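Local coordinates for protein periplasmic beta-glucosidase (PDB 6R5T) that probably hydrolyses terminal, non-reducing beta-D-glucosyl residues to release beta-D-glucose, as a periplasmic glycosidase of glycosyl hydrolase family 3, at residues Val408-Gly413 / Val514-Asn519; Ala534-Trp539 / Asp551-Glu556. The protein carries 1 engineered substitution. All coordinates share one frame; numbering follows the deposited sequence.

Contact 1: Val408-Gly413 / Val514-Asn519; sequences VTVYQG and VLVLMN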
loop_
_atom_site.group_PDB
_atom_site.type_symbol
_atom_site.label_atom_id
_atom_site.label_comp_id
_atom_site.label_asym_id
_atom_site.label_seq_id
_atom_site.Cartn_x
_atom_site.Cartn_y
_atom_site.Cartn_z
ATOM N N VAL A 408 37.379 2.422 -3.090
ATOM C CA VAL A 408 37.841 1.398 -4.052
ATOM C C VAL A 408 36.665 0.998 -4.945
ATOM O O VAL A 408 35.713 0.367 -4.424
ATOM C CB VAL A 408 38.446 0.198 -3.332
ATOM C CG1 VAL A 408 38.967 -0.819 -4.342
ATOM C CG2 VAL A 408 39.514 0.592 -2.330
ATOM N N THR A 409 36.726 1.323 -6.216
ATOM C CA THR A 409 35.705 0.880 -7.190
ATOM C C THR A 409 35.762 -0.632 -7.444
ATOM O O THR A 409 36.734 -1.308 -7.103
ATOM C CB THR A 409 35.822 1.626 -8.516
ATOM O OG1 THR A 409 37.032 1.163 -9.127
ATOM C CG2 THR A 409 35.828 3.134 -8.355
ATOM N N VAL A 410 34.696 -1.156 -8.024
ATOM C CA VAL A 410 34.704 -2.588 -8.421
ATOM C C VAL A 410 35.850 -2.802 -9.405
ATOM O O VAL A 410 36.622 -3.741 -9.195
ATOM C CB VAL A 410 33.368 -3.033 -9.007
ATOM C CG1 VAL A 410 33.487 -4.436 -9.577
ATOM C CG2 VAL A 410 32.299 -2.928 -7.949
ATOM N N TYR A 411 35.995 -1.929 -10.398
ATOM C CA TYR A 411 37.129 -2.056 -11.346
ATOM C C TYR A 411 38.458 -2.123 -10.593
ATOM O O TYR A 411 39.301 -2.993 -10.826
ATOM C CB TYR A 411 37.106 -0.929 -12.367
ATOM C CG TYR A 411 38.246 -1.075 -13.333
ATOM C CD1 TYR A 411 39.492 -0.555 -13.031
ATOM C CD2 TYR A 411 38.078 -1.787 -14.499
ATOM C CE1 TYR A 411 40.549 -0.696 -13.912
ATOM C CE2 TYR A 411 39.126 -1.941 -15.395
ATOM C CZ TYR A 411 40.364 -1.436 -15.062
ATOM O OH TYR A 411 41.407 -1.590 -15.925
ATOM N N GLN A 412 38.717 -1.193 -9.669
ATOM C CA GLN A 412 40.001 -1.118 -8.972
ATOM C C GLN A 412 40.196 -2.333 -8.096
ATOM O O GLN A 412 41.325 -2.811 -7.973
ATOM C CB GLN A 412 40.102 0.197 -8.181
ATOM C CG GLN A 412 41.465 0.413 -7.577
ATOM C CD GLN A 412 42.487 0.639 -8.667
ATOM O OE1 GLN A 412 42.294 1.484 -9.529
ATOM N NE2 GLN A 412 43.490 -0.227 -8.720
ATOM N N GLY A 413 39.127 -2.852 -7.479
ATOM C CA GLY A 413 39.233 -4.068 -6.663
ATOM C C GLY A 413 39.676 -5.248 -7.522
ATOM O O GLY A 413 40.539 -6.042 -7.072
ATOM N N VAL A 514 28.450 -12.314 -15.470
ATOM C CA VAL A 514 28.405 -12.183 -13.999
ATOM C C VAL A 514 27.827 -10.795 -13.707
ATOM O O VAL A 514 28.387 -9.827 -14.170
ATOM C CB VAL A 514 29.782 -12.325 -13.332
ATOM C CG1 VAL A 514 29.702 -12.062 -11.852
ATOM C CG2 VAL A 514 30.411 -13.677 -13.586
ATOM N N LEU A 515 26.709 -10.720 -12.977
ATOM C CA LEU A 515 26.174 -9.407 -12.587
ATOM C C LEU A 515 26.626 -9.067 -11.188
ATOM O O LEU A 515 26.434 -9.861 -10.254
ATOM C CB LEU A 515 24.651 -9.436 -12.602
ATOM C CG LEU A 515 23.940 -9.710 -13.886
ATOM C CD1 LEU A 515 22.494 -9.295 -13.713
ATOM C CD2 LEU A 515 24.597 -9.031 -15.068
ATOM N N VAL A 516 27.241 -7.907 -11.066
ATOM C CA VAL A 516 27.578 -7.292 -9.775
ATOM C C VAL A 516 26.606 -6.133 -9.582
ATOM O O VAL A 516 26.653 -5.149 -10.319
ATOM C CB VAL A 516 29.050 -6.832 -9.710
ATOM C CG1 VAL A 516 29.289 -6.068 -8.431
ATOM C CG2 VAL A 516 30.010 -7.986 -9.848
ATOM N N LEU A 517 25.654 -6.303 -8.670
ATOM C CA LEU A 517 24.540 -5.356 -8.521
ATOM C C LEU A 517 24.885 -4.367 -7.407
ATOM O O LEU A 517 25.308 -4.807 -6.304
ATOM C CB LEU A 517 23.315 -6.137 -8.059
ATOM C CG LEU A 517 22.682 -7.142 -9.003
ATOM C CD1 LEU A 517 21.399 -7.660 -8.334
ATOM C CD2 LEU A 517 22.416 -6.539 -10.365
ATOM N N MET A 518 24.688 -3.089 -7.673
ATOM C CA MET A 518 24.703 -2.051 -6.619
ATOM C C MET A 518 23.291 -1.496 -6.581
ATOM O O MET A 518 22.653 -1.271 -7.629
ATOM C CB MET A 518 25.716 -0.945 -6.863
ATOM C CG MET A 518 27.061 -1.446 -6.986
ATOM S SD MET A 518 28.212 -0.057 -6.656
ATOM C CE MET A 518 29.659 -0.923 -7.233
ATOM N N ASN A 519 22.831 -1.209 -5.389
ATOM C CA ASN A 519 21.442 -0.757 -5.224
ATOM C C ASN A 519 21.191 -0.529 -3.739
ATOM O O ASN A 519 21.893 -1.129 -2.883
ATOM C CB ASN A 519 20.418 -1.803 -5.686
ATOM C CG ASN A 519 20.673 -3.213 -5.216
ATOM O OD1 ASN A 519 21.741 -3.788 -5.542
ATOM N ND2 ASN A 519 19.742 -3.810 -4.488
#

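Contact 2: Ala534-Trp539 / Asp551-Glu556; sequences AILETW and DVLFGE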
loop_
_atom_site.group_PDB
_atom_site.type_symbol
_atom_site.label_atom_id
_atom_site.label_comp_id
_atom_site.label_asym_id
_atom_site.label_seq_id
_atom_site.Cartn_x
_atom_site.Cartn_y
_atom_site.Cartn_z
ATOM N N ALA A 534 25.696 -15.565 -13.174
ATOM C CA ALA A 534 25.836 -15.440 -11.719
ATOM C C ALA A 534 25.396 -14.036 -11.337
ATOM O O ALA A 534 25.483 -13.120 -12.189
ATOM C CB ALA A 534 27.227 -15.702 -11.215
ATOM N N ILE A 535 24.904 -13.875 -10.121
ATOM C CA ILE A 535 24.414 -12.548 -9.636
ATOM C C ILE A 535 24.881 -12.367 -8.205
ATOM O O ILE A 535 24.591 -13.227 -7.387
ATOM C CB ILE A 535 22.882 -12.458 -9.668
ATOM C CG1 ILE A 535 22.291 -12.699 -11.044
ATOM C CG2 ILE A 535 22.413 -11.109 -9.121
ATOM C CD1 ILE A 535 20.805 -12.800 -11.067
ATOM N N LEU A 536 25.611 -11.289 -7.956
ATOM C CA LEU A 536 26.118 -10.956 -6.615
ATOM C C LEU A 536 25.508 -9.605 -6.236
ATOM O O LEU A 536 25.732 -8.612 -6.902
ATOM C CB LEU A 536 27.640 -10.885 -6.602
ATOM C CG LEU A 536 28.291 -10.619 -5.256
ATOM C CD1 LEU A 536 28.013 -11.807 -4.297
ATOM C CD2 LEU A 536 29.788 -10.316 -5.412
ATOM N N GLU A 537 24.720 -9.609 -5.173
ATOM C CA GLU A 537 24.137 -8.383 -4.592
ATOM C C GLU A 537 25.188 -7.715 -3.704
ATOM O O GLU A 537 25.608 -8.362 -2.717
ATOM C CB GLU A 537 22.879 -8.776 -3.830
ATOM C CG GLU A 537 22.320 -7.653 -2.969
ATOM C CD GLU A 537 21.807 -6.527 -3.810
ATOM O OE1 GLU A 537 20.599 -6.559 -4.151
ATOM O OE2 GLU A 537 22.605 -5.615 -4.170
ATOM N N THR A 538 25.601 -6.485 -4.017
ATOM C CA THR A 538 26.647 -5.807 -3.238
ATOM C C THR A 538 26.112 -4.536 -2.585
ATOM O O THR A 538 26.902 -3.808 -1.928
ATOM C CB THR A 538 27.878 -5.473 -4.098
ATOM O OG1 THR A 538 27.656 -4.325 -4.921
ATOM C CG2 THR A 538 28.265 -6.668 -4.936
ATOM N N TRP A 539 24.822 -4.238 -2.717
ATOM C CA TRP A 539 24.229 -3.066 -2.042
ATOM C C TRP A 539 25.014 -1.824 -2.453
ATOM O O TRP A 539 25.304 -1.684 -3.643
ATOM C CB TRP A 539 24.215 -3.284 -0.541
ATOM C CG TRP A 539 23.713 -4.611 -0.094
ATOM C CD1 TRP A 539 24.458 -5.618 0.424
ATOM C CD2 TRP A 539 22.359 -5.053 -0.119
ATOM N NE1 TRP A 539 23.658 -6.670 0.736
ATOM C CE2 TRP A 539 22.359 -6.347 0.443
ATOM C CE3 TRP A 539 21.145 -4.510 -0.578
ATOM C CZ2 TRP A 539 21.198 -7.098 0.554
ATOM C CZ3 TRP A 539 19.999 -5.274 -0.468
ATOM C CH2 TRP A 539 20.028 -6.539 0.098
ATOM N N ASP A 551 37.254 -9.917 -3.419
ATOM C CA ASP A 551 37.517 -11.024 -2.494
ATOM C C ASP A 551 36.481 -12.121 -2.712
ATOM O O ASP A 551 36.857 -13.292 -2.720
ATOM C CB ASP A 551 37.498 -10.537 -1.051
ATOM C CG ASP A 551 38.693 -9.680 -0.652
ATOM O OD1 ASP A 551 39.738 -9.708 -1.396
ATOM O OD2 ASP A 551 38.543 -8.955 0.355
ATOM N N VAL A 552 35.204 -11.771 -2.890
ATOM C CA VAL A 552 34.158 -12.785 -3.096
ATOM C C VAL A 552 34.267 -13.337 -4.496
ATOM O O VAL A 552 34.207 -14.565 -4.629
ATOM C CB VAL A 552 32.769 -12.198 -2.816
ATOM C CG1 VAL A 552 31.679 -13.019 -3.495
ATOM C CG2 VAL A 552 32.629 -12.114 -1.317
ATOM N N LEU A 553 34.418 -12.503 -5.507
ATOM C CA LEU A 553 34.414 -12.973 -6.905
ATOM C C LEU A 553 35.560 -13.955 -7.172
ATOM O O LEU A 553 35.341 -14.916 -7.929
ATOM C CB LEU A 553 34.496 -11.787 -7.870
ATOM C CG LEU A 553 33.226 -10.933 -7.930
ATOM C CD1 LEU A 553 33.503 -9.691 -8.739
ATOM C CD2 LEU A 553 32.022 -11.714 -8.472
ATOM N N PHE A 554 36.682 -13.810 -6.488
ATOM C CA PHE A 554 37.842 -14.702 -6.724
ATOM C C PHE A 554 37.953 -15.785 -5.652
ATOM O O PHE A 554 38.884 -16.627 -5.725
ATOM C CB PHE A 554 39.102 -13.849 -6.874
ATOM C CG PHE A 554 39.152 -13.057 -8.140
ATOM C CD1 PHE A 554 39.123 -13.677 -9.369
ATOM C CD2 PHE A 554 39.243 -11.685 -8.105
ATOM C CE1 PHE A 554 39.167 -12.959 -10.548
ATOM C CE2 PHE A 554 39.304 -10.969 -9.283
ATOM C CZ PHE A 554 39.230 -11.596 -10.504
ATOM N N GLY A 555 36.990 -15.859 -4.748
ATOM C CA GLY A 555 36.848 -16.973 -3.784
ATOM C C GLY A 555 37.769 -16.875 -2.598
ATOM O O GLY A 555 37.848 -17.846 -1.836
ATOM N N GLU A 556 38.296 -15.697 -2.328
ATOM C CA GLU A 556 39.028 -15.440 -1.072
ATOM C C GLU A 556 38.013 -15.446 0.062
ATOM O O GLU A 556 38.373 -15.775 1.164
ATOM C CB GLU A 556 39.789 -14.120 -1.085
ATOM C CG GLU A 556 40.560 -13.830 -2.359
ATOM C CD GLU A 556 41.878 -14.571 -2.522
ATOM O OE1 GLU A 556 42.562 -14.321 -3.546
ATOM O OE2 GLU A 556 42.220 -15.389 -1.633
#

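Contact 1: Val408-Gly413 / Val514-Asn519
Apolar helix-on-sheet packing joins Val-410, in the first turn of helix 410-418, to Val-516 and Met-518 of strand 513-518, inside the glycosyl hydrolase family 3 C-terminal domain. The contact is small and buried, covering 109 Å² in all, and the two backbones stay well apart, with 8.6 Å between the CA atoms of Val-410 and Val-516. Side chains bridge that gap. A single methyl of Val-410, CG2, does the touching: it meets the terminal methyl of Met-518 at 3.4 Å (CG2 to CE), closer than carbons usually pack, while Val-516 CG1 makes a looser approach at 4.4 Å. Met-518 reaches this far because its chain is extended beyond CG (chi2 -159°, chi3 -168°). The methionine and the valine run past one another in opposite directions, meeting near their ends. Because Val-516 and Met-518 are two residues apart on the strand, both present their side chains on the same side of the sheet. Val-476 of strand 472-478 and Ile-549 of helix 545-553 also touch Val-410 and extend the apolar layer around it. Just before the valine, Thr-409 is the N-cap of the helix. Its OG1 accepts from Gln-412 N at 2.9 Å in a fairly straight bond (163°), which satisfies an amide of the first turn and marks the start of the helix. Such packing of a helix through aliphatic side chains against a sheet containing parallel strands is typical of a layered alpha/beta sandwich.

Contact 2: Ala534-Trp539 / Asp551-Glu556
Glu-537 OE2 accepts a 3.0 Å hydrogen bond from the backbone N of Trp-539, on the anti side of the carboxylate and 27° out of its plane. The other oxygen, OE1, takes a hydrogen bond from Asn-519 ND2, so the buried acid is held at both oxygens. Its CG sits 3.6 Å above the plane of the Trp-539 ring, over the centre of one face, so the indole of Trp-539 lies against the aliphatic part of the glutamate. The contact with segment 551-556 is made by the preceding residue, Leu-536, and is wholly apolar. With CG anti to the backbone N (chi1 -177°), this leucine directs its branched end at the last turn of helix 545-553. Both of its methyls meet Val-552 CG1, CD2 at 3.8 Å and CD1 at 3.9 Å, so the valine methyl rests against the forked end. CD2 also reaches Leu-553 CD2 at 4.0 Å; the CB of Leu-553 points to the side of the strand, and it is the far end of its side chain that brings this methyl near. The helix then ends in a Schellman motif: Gly-555, at positive phi, has its N bonded to Val-552 O at 3.1 Å, and Glu-556 N makes a weak bond to Asp-551 O. On the helix, Asp-551 turns its carboxylate to Arg-356 and Arg-360, with a salt bridge at each oxygen. Polar and charged groups thus find their partners within their own segment or in neighbouring parts of the fold, while strand and helix cohere by aliphatic packing at ordinary van der Waals distances.

How the contacts relate
Contacts 1 and 2 lie about 9 Å apart, centre to centre, in the C-terminal family 3 domain, and follow one another in series along the chain. Their strands, 513-518 and 534-537, are parallel neighbours in one mixed six-stranded sheet. Leu-515 N and Ala-534 O, 2.8 Å apart, probably form one of the hydrogen bonds between them, and Leu-517 O probably accepts from Thr-538 OG1. The helices join up as well: Leu-553 and Phe-554 touch Leu-414 of helix 410-418, and Leu-553 also packs on Val-516. Helices 410-418 and 545-553 therefore share a layer over adjacent strands, forming part of the domain's buried core, away from the glycan pocket and the magnesium site.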